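Local coordinates for taurine dioxygenase (Burkholderia ambifaria, PDB 5VN6), which probably catalyses the oxygenation of taurine as a metal-dependent dioxygenase of the TfdA family, with a magnesium ion in its metal site here, at residues V31-F37 with A64-F69. Sequence-based numbering, arbitrary orientation.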
loop_
_atom_site.group_PDB
_atom_site.type_symbol
_atom_site.label_atom_id
_atom_site.label_comp_id
_atom_site.label_asym_id
_atom_site.label_seq_id
_atom_site.Cartn_x
_atom_site.Cartn_y
_atom_site.Cartn_z
ATOM N N VAL A 31 -17.222 10.195 -26.651
ATOM C CA VAL A 31 -18.558 10.754 -26.485
ATOM C C VAL A 31 -19.469 10.314 -27.628
ATOM O O VAL A 31 -20.599 9.872 -27.399
ATOM C CB VAL A 31 -18.489 12.284 -26.356
ATOM C CG1 VAL A 31 -19.886 12.847 -26.178
ATOM C CG2 VAL A 31 -17.611 12.658 -25.157
ATOM N N HIS A 32 -18.981 10.398 -28.874
ATOM C CA HIS A 32 -19.797 10.127 -30.053
ATOM C C HIS A 32 -19.458 8.827 -30.768
ATOM O O HIS A 32 -20.243 8.392 -31.618
ATOM C CB HIS A 32 -19.689 11.291 -31.050
ATOM C CG HIS A 32 -19.903 12.630 -30.420
ATOM N ND1 HIS A 32 -18.860 13.455 -30.050
ATOM C CD2 HIS A 32 -21.039 13.278 -30.069
ATOM C CE1 HIS A 32 -19.344 14.556 -29.506
ATOM N NE2 HIS A 32 -20.664 14.474 -29.505
ATOM N N ASP A 33 -18.317 8.202 -30.467
ATOM C CA ASP A 33 -17.945 6.924 -31.080
ATOM C C ASP A 33 -18.420 5.811 -30.150
ATOM O O ASP A 33 -17.800 5.536 -29.118
ATOM C CB ASP A 33 -16.442 6.860 -31.334
ATOM C CG ASP A 33 -16.015 5.591 -32.065
ATOM O OD1 ASP A 33 -16.848 4.681 -32.233
ATOM O OD2 ASP A 33 -14.839 5.503 -32.478
ATOM N N ASP A 34 -19.529 5.168 -30.529
ATOM C CA ASP A 34 -20.138 4.132 -29.698
ATOM C C ASP A 34 -19.248 2.904 -29.573
ATOM O O ASP A 34 -19.242 2.246 -28.527
ATOM C CB ASP A 34 -21.507 3.742 -30.261
ATOM C CG ASP A 34 -22.543 4.828 -30.071
ATOM O OD1 ASP A 34 -22.220 5.870 -29.463
ATOM O OD2 ASP A 34 -23.687 4.639 -30.529
ATOM N N GLY A 35 -18.543 2.539 -30.642
ATOM C CA GLY A 35 -17.624 1.416 -30.555
ATOM C C GLY A 35 -16.478 1.683 -29.597
ATOM O O GLY A 35 -16.159 0.847 -28.743
ATOM N N LEU A 36 -15.884 2.878 -29.676
ATOM C CA LEU A 36 -14.806 3.206 -28.751
ATOM C C LEU A 36 -15.307 3.192 -27.311
ATOM O O LEU A 36 -14.636 2.660 -26.417
ATOM C CB LEU A 36 -14.186 4.561 -29.098
ATOM C CG LEU A 36 -13.134 5.037 -28.080
ATOM C CD1 LEU A 36 -11.999 4.025 -27.962
ATOM C CD2 LEU A 36 -12.576 6.398 -28.433
ATOM N N PHE A 37 -16.494 3.754 -27.064
ATOM C CA PHE A 37 -16.995 3.752 -25.694
ATOM C C PHE A 37 -17.269 2.342 -25.195
ATOM O O PHE A 37 -17.019 2.044 -24.021
ATOM C CB PHE A 37 -18.271 4.577 -25.536
ATOM C CG PHE A 37 -18.768 4.551 -24.130
ATOM C CD1 PHE A 37 -18.099 5.258 -23.153
ATOM C CD2 PHE A 37 -19.831 3.745 -23.762
ATOM C CE1 PHE A 37 -18.497 5.210 -21.840
ATOM C CE2 PHE A 37 -20.240 3.687 -22.446
ATOM C CZ PHE A 37 -19.572 4.421 -21.482
ATOM N N ALA A 64 -19.838 14.926 -20.466
ATOM C CA ALA A 64 -20.519 14.096 -21.456
ATOM C C ALA A 64 -19.909 12.697 -21.554
ATOM O O ALA A 64 -20.631 11.729 -21.826
ATOM C CB ALA A 64 -20.501 14.781 -22.819
ATOM N N PHE A 65 -18.596 12.562 -21.350
ATOM C CA PHE A 65 -18.014 11.222 -21.327
ATOM C C PHE A 65 -18.533 10.426 -20.138
ATOM O O PHE A 65 -18.917 9.261 -20.282
ATOM C CB PHE A 65 -16.483 11.286 -21.303
ATOM C CG PHE A 65 -15.821 9.946 -21.037
ATOM C CD1 PHE A 65 -15.756 8.978 -22.029
ATOM C CD2 PHE A 65 -15.279 9.651 -19.790
ATOM C CE1 PHE A 65 -15.155 7.738 -21.783
ATOM C CE2 PHE A 65 -14.674 8.419 -19.546
ATOM C CZ PHE A 65 -14.612 7.462 -20.554
ATOM N N ALA A 66 -18.543 11.038 -18.946
ATOM C CA ALA A 66 -18.991 10.324 -17.753
ATOM C C ALA A 66 -20.458 9.939 -17.854
ATOM O O ALA A 66 -20.870 8.892 -17.342
ATOM C CB ALA A 66 -18.767 11.180 -16.515
ATOM N N ARG A 67 -21.250 10.779 -18.516
ATOM C CA ARG A 67 -22.677 10.549 -18.679
ATOM C C ARG A 67 -22.960 9.290 -19.504
ATOM O O ARG A 67 -24.020 8.674 -19.359
ATOM C CB ARG A 67 -23.272 11.803 -19.327
ATOM C CG ARG A 67 -24.701 11.741 -19.672
ATOM C CD ARG A 67 -25.543 11.779 -18.434
ATOM N NE ARG A 67 -26.938 11.703 -18.833
ATOM C CZ ARG A 67 -27.534 10.572 -19.179
ATOM N NH1 ARG A 67 -26.842 9.434 -19.162
ATOM N NH2 ARG A 67 -28.814 10.576 -19.550
ATOM N N ARG A 68 -22.021 8.889 -20.360
ATOM C CA ARG A 68 -22.125 7.627 -21.088
ATOM C C ARG A 68 -22.221 6.407 -20.174
ATOM O O ARG A 68 -22.673 5.349 -20.621
ATOM C CB ARG A 68 -20.915 7.467 -22.001
ATOM C CG ARG A 68 -20.842 8.441 -23.129
ATOM C CD ARG A 68 -21.705 7.964 -24.251
ATOM N NE ARG A 68 -20.925 7.673 -25.445
ATOM C CZ ARG A 68 -21.307 6.827 -26.396
ATOM N NH1 ARG A 68 -22.461 6.181 -26.296
ATOM N NH2 ARG A 68 -20.533 6.632 -27.452
ATOM N N PHE A 69 -21.750 6.495 -18.925
ATOM C CA PHE A 69 -21.889 5.377 -17.998
ATOM C C PHE A 69 -23.241 5.353 -17.289
ATOM O O PHE A 69 -23.614 4.317 -16.723
ATOM C CB PHE A 69 -20.774 5.401 -16.951
ATOM C CG PHE A 69 -19.408 5.114 -17.512
ATOM C CD1 PHE A 69 -18.509 6.140 -17.737
ATOM C CD2 PHE A 69 -19.041 3.818 -17.836
ATOM C CE1 PHE A 69 -17.250 5.879 -18.252
ATOM C CE2 PHE A 69 -17.793 3.542 -18.363
ATOM C CZ PHE A 69 -16.885 4.575 -18.567
#
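OD1 of D34 takes both terminal nitrogens of R68, a salt bridge that ties the first turn of helix 34-47 to segment 64-69, where these helices pack on the main sheet of the cupin-type (double-stranded beta-helix) fold. The shorter bond, R68 NH2 to D34 OD1, spans 2.7 Å but is bent, with an N-H...O angle of 137°; that from NH1 is weak. NH2 meets OD1 on its anti side; both nitrogens use OD1, a one-oxygen grip, and the carboxylate and guanidinium planes are 53° apart instead of lying flat together. The same arginine illustrates how one long side chain can serve two environments. Its chain bends at the second and third torsions, which turns the guanidinium back along F37: F37 CB lies over one face, while V31 O lies over the opposite face, 3.0 Å from R68 NE but poorly angled for a hydrogen bond. A30 O, just before the segment, accepts a true bond from R68 NH2, so the head group bridges helices 27-32 and 34-47. Nearer the backbone, R68 makes a CH-pi contact, its CB 3.5 Å from the centroid of the F37 ring. With CG anti to the backbone N (chi1 180°), F37 reaches in among R68, F65 and F69. F65 CE1 touches the edge of the F37 ring, and F37 presents its own edge to the face of F69 in a T-shaped stack, centroids 4.9 Å apart. F65 and F69 also pack on I258 of strand 256-260, which extends this aromatic cluster down to the main sheet. V31, whose carbonyl faces R68, also lies against helix 59-67, its two methyls dividing the work: CG2 rests near the backbone and CB of F65, and V31 CG1 meets A64 CB at 3.9 Å.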